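Local coordinates for effector protein Lem4 (lpg1101) (Legionella pneumophila subsp. pneumophila, PDB 6CGK) that acts as a membrane-associated protein tyrosine phosphatase of the haloacid dehalogenase superfamily, here as an inactivated form of its HAD domain with magnesium and phosphate bound, at residues I19-F24 and V91-N96; F149-D154 and K177-K182. The protein carries 1 engineered substitution. All coordinates share one frame; numbering follows the deposited sequence.

Contact 1: I19-F24 and V91-N96; sequences IVYLNF and VIISRN. Engineered in segment 19-24: N23 (natural residue Asp). With MG (magnesium ion), chain C; PO4 (phosphate ion), chain B.
Y21 and V91 are paired on neighbouring parallel strands, their side chains lying side by side. The tyrosine CB leads to a CG anti to the carbonyl carbon (chi1 -73°), and from there CD1 comes to 3.6 Å from V91 CB. The same CD1 lies 3.8 Å from I93 CD1, while CE1 lies near V91 CB and CG1, and the CG2 of I19 sits over the ring centre. At the tip, OH is hydrogen-bonded to E140. Beneath these side chains V91 N donates to V20 O (2.8 Å), L22 N to V91 O and I93 N to L22 O, a regular parallel ladder. Beyond the ladder both segments bind a phosphate, which D25 and K132 also hold. S94 OG gives a short bond to PO4 O1 (2.5 Å) and accepts from N96 N in an ST turn, which fixes the hydroxyl. R95 N donates to PO4 O2 almost straight (2.8 Å, 173°), and F24 N adds a longer bond to O1. N23, engineered from Asp, belongs to the magnesium shell with D25 and D155. S94 thus grips the phosphate as the motif II Ser/Thr does in HAD phosphatases, consistent with this pocket holding a substrate phosphoryl group.

Contact 2: F149-D154 and K177-K182; sequences FRLICD and KFHNEK
L151 and H179 meet almost at a right angle, two residues out of step along the paired strands. A chi1 of 172° sets CG of L151 anti to the backbone N, and chi2 of 60° then carries CD1 to the edge of the imidazole, in the plane of the ring, 3.3 Å from H179 CD2. The ring itself is set by partners on helix 188-198, with NE2 hydrogen-bonded to E194 and Y191 stacked on it. C153 SG also lies at the imidazole edge, 4.0 Å from H179 CB. Near the start of the strand, K177 CG lies at the edge of the F149 ring, near its plane, 3.9 Å from CE1. The backbones behind these groups are regular: K177 N donates to R150 O, I152 N to K177 O, H179 N to I152 O and D154 N to H179 O. This is the parallel pairing of a beta-alpha-beta unit, strand 150-154 crossing through helix 157-169 to strand 176-180, which is the outermost strand of the HAD core sheet on this flank. On the other face of the sheet, I152 CG2 packs against F178 CD1 at 3.8 Å. The same edge of the phenyl ring reaches I152 O, with CD1 3.4 Å away and near the ring plane. D154, a magnesium-binding position in this protein although it does not coordinate the ion here, has OD1 hydrogen-bonded to the backbone of D156. Its carbonyl is held from the side-chain amide of N180: with CG anti to the backbone N, ND2 donates to D154 O at 2.6 Å. D154 O lies in the plane of the N180 amide, while ND2 stands 36° out of the plane of the D154 carbonyl.

In the fold
The two contacts lie in a single five-stranded parallel sheet with the order 116-118, 89-93, 19-23, 150-154, 176-180, and their centres are about 11 Å apart. Contact 1 joins the middle strand to its neighbour on one flank, contact 2 the following pair on the other, and strands 19-23 and 150-154 bridge them through probable backbone hydrogen bonds, Y21 N to L151 O and N23 N to C153 O. Both segments of contact 1 precede both segments of contact 2 in the sequence. All strands run the same way, so the C-terminal ends of 19-23 and 150-154 lie together, bringing N23, Asp in the natural protein, and D154 side by side next to D155 at the magnesium site; the natural carboxylates would cluster there as in HAD phosphatases.

Contact 1: I19-F24 and V91-N96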
loop_
_atom_site.group_PDB
_atom_site.type_symbol
_atom_site.label_atom_id
_atom_site.label_comp_id
_atom_site.label_asym_id
_atom_site.label_seq_id
_atom_site.Cartn_x
_atom_site.Cartn_y
_atom_site.Cartn_z
ATOM N N ILE A 19 -2.059 11.185 -3.412
ATOM C CA ILE A 19 -1.875 10.010 -2.559
ATOM C C ILE A 19 -2.313 8.756 -3.293
ATOM O O ILE A 19 -3.366 8.732 -3.950
ATOM C CB ILE A 19 -2.653 10.148 -1.241
ATOM C CG1 ILE A 19 -2.194 11.411 -0.517
ATOM C CG2 ILE A 19 -2.435 8.901 -0.351
ATOM C CD1 ILE A 19 -3.072 11.682 0.746
ATOM N N VAL A 20 -1.500 7.706 -3.144
ATOM C CA VAL A 20 -1.763 6.372 -3.661
ATOM C C VAL A 20 -2.044 5.489 -2.449
ATOM O O VAL A 20 -1.148 5.253 -1.629
ATOM C CB VAL A 20 -0.575 5.846 -4.478
ATOM C CG1 VAL A 20 -0.789 4.389 -4.882
ATOM C CG2 VAL A 20 -0.323 6.753 -5.699
ATOM N N TYR A 21 -3.291 5.027 -2.325
ATOM C CA TYR A 21 -3.735 4.154 -1.246
ATOM C C TYR A 21 -3.784 2.733 -1.776
ATOM O O TYR A 21 -4.573 2.433 -2.678
ATOM C CB TYR A 21 -5.134 4.538 -0.762
ATOM C CG TYR A 21 -5.251 5.804 0.047
ATOM C CD1 TYR A 21 -4.740 5.871 1.332
ATOM C CD2 TYR A 21 -5.945 6.922 -0.455
ATOM C CE1 TYR A 21 -4.893 7.008 2.115
ATOM C CE2 TYR A 21 -6.087 8.071 0.315
ATOM C CZ TYR A 21 -5.560 8.115 1.592
ATOM O OH TYR A 21 -5.726 9.241 2.365
ATOM N N LEU A 22 -2.984 1.852 -1.191
ATOM C CA LEU A 22 -2.861 0.489 -1.683
ATOM C C LEU A 22 -3.193 -0.469 -0.553
ATOM O O LEU A 22 -2.610 -0.382 0.534
ATOM C CB LEU A 22 -1.453 0.207 -2.202
ATOM C CG LEU A 22 -0.810 1.168 -3.212
ATOM C CD1 LEU A 22 0.617 0.761 -3.530
ATOM C CD2 LEU A 22 -1.643 1.241 -4.489
ATOM N N ASN A 23 -4.129 -1.370 -0.816
ATOM C CA ASN A 23 -4.228 -2.574 -0.037
ATOM C C ASN A 23 -2.944 -3.392 -0.209
ATOM O O ASN A 23 -2.214 -3.219 -1.178
ATOM C CB ASN A 23 -5.446 -3.375 -0.505
ATOM C CG ASN A 23 -5.630 -4.610 0.247
ATOM O OD1 ASN A 23 -5.528 -5.696 -0.315
ATOM N ND2 ASN A 23 -5.935 -4.483 1.538
ATOM N N PHE A 24 -2.668 -4.292 0.742
ATOM C CA PHE A 24 -1.450 -5.104 0.608
ATOM C C PHE A 24 -1.728 -6.515 0.095
ATOM O O PHE A 24 -1.360 -6.839 -1.034
ATOM C CB PHE A 24 -0.690 -5.193 1.936
ATOM C CG PHE A 24 0.640 -5.888 1.823
ATOM C CD1 PHE A 24 1.728 -5.215 1.250
ATOM C CD2 PHE A 24 0.808 -7.180 2.283
ATOM C CE1 PHE A 24 2.975 -5.862 1.148
ATOM C CE2 PHE A 24 2.048 -7.839 2.180
ATOM C CZ PHE A 24 3.131 -7.171 1.603
ATOM N N VAL A 91 0.504 5.186 0.607
ATOM C CA VAL A 91 -0.071 4.776 1.883
ATOM C C VAL A 91 -0.553 3.337 1.717
ATOM O O VAL A 91 -1.386 3.063 0.846
ATOM C CB VAL A 91 -1.244 5.675 2.322
ATOM C CG1 VAL A 91 -1.810 5.171 3.642
ATOM C CG2 VAL A 91 -0.837 7.122 2.443
ATOM N N ILE A 92 -0.022 2.416 2.522
ATOM C CA ILE A 92 -0.478 1.017 2.509
ATOM C C ILE A 92 -1.481 0.826 3.645
ATOM O O ILE A 92 -1.205 1.174 4.803
ATOM C CB ILE A 92 0.694 0.031 2.626
ATOM C CG1 ILE A 92 1.559 0.127 1.357
ATOM C CG2 ILE A 92 0.134 -1.380 2.860
ATOM C CD1 ILE A 92 2.835 -0.785 1.378
ATOM N N ILE A 93 -2.677 0.338 3.320
ATOM C CA ILE A 93 -3.707 0.121 4.332
ATOM C C ILE A 93 -4.040 -1.366 4.318
ATOM O O ILE A 93 -4.458 -1.905 3.284
ATOM C CB ILE A 93 -4.978 0.965 4.105
ATOM C CG1 ILE A 93 -4.620 2.452 4.019
ATOM C CG2 ILE A 93 -5.981 0.705 5.240
ATOM C CD1 ILE A 93 -5.877 3.359 3.882
ATOM N N SER A 94 -3.847 -2.030 5.448
ATOM C CA SER A 94 -3.881 -3.491 5.410
ATOM C C SER A 94 -4.318 -4.042 6.752
ATOM O O SER A 94 -3.948 -3.509 7.799
ATOM C CB SER A 94 -2.493 -4.053 5.048
ATOM O OG SER A 94 -2.462 -5.475 5.141
ATOM N N ARG A 95 -5.057 -5.170 6.721
ATOM C CA ARG A 95 -5.338 -5.916 7.944
ATOM C C ARG A 95 -4.202 -6.862 8.339
ATOM O O ARG A 95 -4.358 -7.588 9.340
ATOM C CB ARG A 95 -6.606 -6.777 7.819
ATOM C CG ARG A 95 -7.809 -6.116 7.256
ATOM C CD ARG A 95 -9.020 -7.028 7.395
ATOM N NE ARG A 95 -10.221 -6.385 6.864
ATOM C CZ ARG A 95 -10.598 -6.443 5.589
ATOM N NH1 ARG A 95 -9.868 -7.118 4.704
ATOM N NH2 ARG A 95 -11.709 -5.829 5.203
ATOM N N ASN A 96 -3.109 -6.873 7.596
ATOM C CA ASN A 96 -1.975 -7.719 7.942
ATOM C C ASN A 96 -1.059 -6.975 8.925
ATOM O O ASN A 96 -1.265 -5.809 9.261
ATOM C CB ASN A 96 -1.232 -8.138 6.669
ATOM C CG ASN A 96 -0.555 -9.489 6.810
ATOM O OD1 ASN A 96 -0.047 -9.821 7.874
ATOM N ND2 ASN A 96 -0.616 -10.295 5.758
HETATM MG MG MG C . -6.320 -7.445 0.015
HETATM P P PO4 B . -5.144 -6.821 3.400
HETATM O O1 PO4 B . -3.770 -6.232 3.130
HETATM O O2 PO4 B . -6.074 -5.885 4.166
HETATM O O3 PO4 B . -4.922 -8.083 4.221
HETATM O O4 PO4 B . -5.782 -7.267 2.100
HETATM O O HOH W 1 -7.119 -9.316 0.260
HETATM O O HOH W 2 -8.112 -6.549 0.584
#

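Contact 2: F149-D154 and K177-K182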
loop_
_atom_site.group_PDB
_atom_site.type_symbol
_atom_site.label_atom_id
_atom_site.label_comp_id
_atom_site.label_asym_id
_atom_site.label_seq_id
_atom_site.Cartn_x
_atom_site.Cartn_y
_atom_site.Cartn_z
ATOM N N PHE A 149 -4.948 14.391 -6.548
ATOM C CA PHE A 149 -5.124 13.098 -7.186
ATOM C C PHE A 149 -5.159 11.987 -6.150
ATOM O O PHE A 149 -4.402 12.005 -5.177
ATOM C CB PHE A 149 -3.989 12.853 -8.184
ATOM C CG PHE A 149 -4.038 11.512 -8.836
ATOM C CD1 PHE A 149 -5.000 11.214 -9.787
ATOM C CD2 PHE A 149 -3.106 10.545 -8.508
ATOM C CE1 PHE A 149 -5.028 9.956 -10.404
ATOM C CE2 PHE A 149 -3.129 9.277 -9.116
ATOM C CZ PHE A 149 -4.089 8.993 -10.068
ATOM N N ARG A 150 -6.056 11.025 -6.356
ATOM C CA ARG A 150 -6.158 9.856 -5.483
ATOM C C ARG A 150 -6.235 8.595 -6.327
ATOM O O ARG A 150 -7.095 8.479 -7.209
ATOM C CB ARG A 150 -7.392 9.917 -4.555
ATOM C CG ARG A 150 -7.386 11.043 -3.521
ATOM C CD ARG A 150 -6.212 10.905 -2.532
ATOM N NE ARG A 150 -6.246 11.981 -1.517
ATOM C CZ ARG A 150 -5.727 13.200 -1.694
ATOM N NH1 ARG A 150 -5.131 13.520 -2.843
ATOM N NH2 ARG A 150 -5.787 14.101 -0.717
ATOM N N LEU A 151 -5.345 7.651 -6.038
ATOM C CA LEU A 151 -5.375 6.323 -6.632
ATOM C C LEU A 151 -5.629 5.327 -5.509
ATOM O O LEU A 151 -4.990 5.413 -4.455
ATOM C CB LEU A 151 -4.055 6.008 -7.355
ATOM C CG LEU A 151 -3.877 4.576 -7.875
ATOM C CD1 LEU A 151 -4.956 4.204 -8.885
ATOM C CD2 LEU A 151 -2.487 4.396 -8.476
ATOM N N ILE A 152 -6.588 4.419 -5.711
ATOM C CA ILE A 152 -6.936 3.393 -4.724
ATOM C C ILE A 152 -6.965 2.067 -5.444
ATOM O O ILE A 152 -7.702 1.916 -6.427
ATOM C CB ILE A 152 -8.309 3.638 -4.080
ATOM C CG1 ILE A 152 -8.347 4.967 -3.335
ATOM C CG2 ILE A 152 -8.710 2.435 -3.194
ATOM C CD1 ILE A 152 -9.765 5.284 -2.805
ATOM N N CYS A 153 -6.186 1.108 -4.950
ATOM C CA CYS A 153 -6.186 -0.258 -5.462
ATOM C C CYS A 153 -6.510 -1.235 -4.341
ATOM O O CYS A 153 -5.867 -1.211 -3.283
ATOM C CB CYS A 153 -4.834 -0.613 -6.079
ATOM S SG CYS A 153 -4.461 0.422 -7.487
ATOM N N ASP A 154 -7.508 -2.093 -4.570
ATOM C CA ASP A 154 -7.855 -3.139 -3.618
ATOM C C ASP A 154 -8.374 -4.346 -4.385
ATOM O O ASP A 154 -9.075 -4.195 -5.388
ATOM C CB ASP A 154 -8.901 -2.641 -2.617
ATOM C CG ASP A 154 -8.857 -3.380 -1.304
ATOM O OD1 ASP A 154 -8.727 -4.619 -1.310
ATOM O OD2 ASP A 154 -8.963 -2.714 -0.254
ATOM N N LYS A 177 -8.973 7.634 -9.038
ATOM C CA LYS A 177 -8.919 6.456 -9.892
ATOM C C LYS A 177 -8.986 5.253 -8.972
ATOM O O LYS A 177 -8.158 5.117 -8.069
ATOM C CB LYS A 177 -7.641 6.427 -10.737
ATOM C CG LYS A 177 -7.621 7.462 -11.849
ATOM C CD LYS A 177 -8.426 7.002 -13.061
ATOM C CE LYS A 177 -8.351 8.028 -14.187
ATOM N NZ LYS A 177 -8.691 7.441 -15.516
ATOM N N PHE A 178 -9.979 4.399 -9.179
ATOM C CA PHE A 178 -10.200 3.254 -8.312
ATOM C C PHE A 178 -10.072 1.993 -9.146
ATOM O O PHE A 178 -10.760 1.851 -10.163
ATOM C CB PHE A 178 -11.570 3.328 -7.640
ATOM C CG PHE A 178 -11.941 2.091 -6.887
ATOM C CD1 PHE A 178 -11.015 1.449 -6.071
ATOM C CD2 PHE A 178 -13.217 1.563 -6.987
ATOM C CE1 PHE A 178 -11.361 0.300 -5.376
ATOM C CE2 PHE A 178 -13.574 0.415 -6.288
ATOM C CZ PHE A 178 -12.649 -0.218 -5.483
ATOM N N HIS A 179 -9.187 1.092 -8.724
ATOM C CA HIS A 179 -8.954 -0.159 -9.430
ATOM C C HIS A 179 -9.181 -1.321 -8.479
ATOM O O HIS A 179 -8.518 -1.428 -7.439
ATOM C CB HIS A 179 -7.552 -0.184 -10.029
ATOM C CG HIS A 179 -7.311 0.953 -10.967
ATOM N ND1 HIS A 179 -7.897 1.019 -12.213
ATOM C CD2 HIS A 179 -6.603 2.096 -10.822
ATOM C CE1 HIS A 179 -7.542 2.144 -12.805
ATOM N NE2 HIS A 179 -6.754 2.815 -11.984
ATOM N N ASN A 180 -10.143 -2.161 -8.825
ATOM C CA ASN A 180 -10.438 -3.390 -8.104
ATOM C C ASN A 180 -10.227 -4.512 -9.107
ATOM O O ASN A 180 -10.928 -4.578 -10.121
ATOM C CB ASN A 180 -11.865 -3.364 -7.554
ATOM C CG ASN A 180 -12.272 -4.668 -6.926
ATOM O OD1 ASN A 180 -13.333 -5.207 -7.235
ATOM N ND2 ASN A 180 -11.423 -5.200 -6.050
ATOM N N GLU A 181 -9.218 -5.345 -8.859
ATOM C CA GLU A 181 -8.886 -6.442 -9.756
ATOM C C GLU A 181 -8.573 -7.672 -8.918
ATOM O O GLU A 181 -8.271 -7.572 -7.726
ATOM C CB GLU A 181 -7.691 -6.083 -10.667
ATOM C CG GLU A 181 -7.904 -4.844 -11.531
ATOM C CD GLU A 181 -8.800 -5.094 -12.728
ATOM O OE1 GLU A 181 -9.172 -6.259 -12.962
ATOM O OE2 GLU A 181 -9.137 -4.122 -13.438
ATOM N N LYS A 182 -8.679 -8.841 -9.547
ATOM C CA LYS A 182 -8.242 -10.066 -8.898
ATOM C C LYS A 182 -6.729 -10.021 -8.695
ATOM O O LYS A 182 -6.008 -9.378 -9.464
ATOM C CB LYS A 182 -8.623 -11.285 -9.730
ATOM C CG LYS A 182 -10.118 -11.555 -9.817
#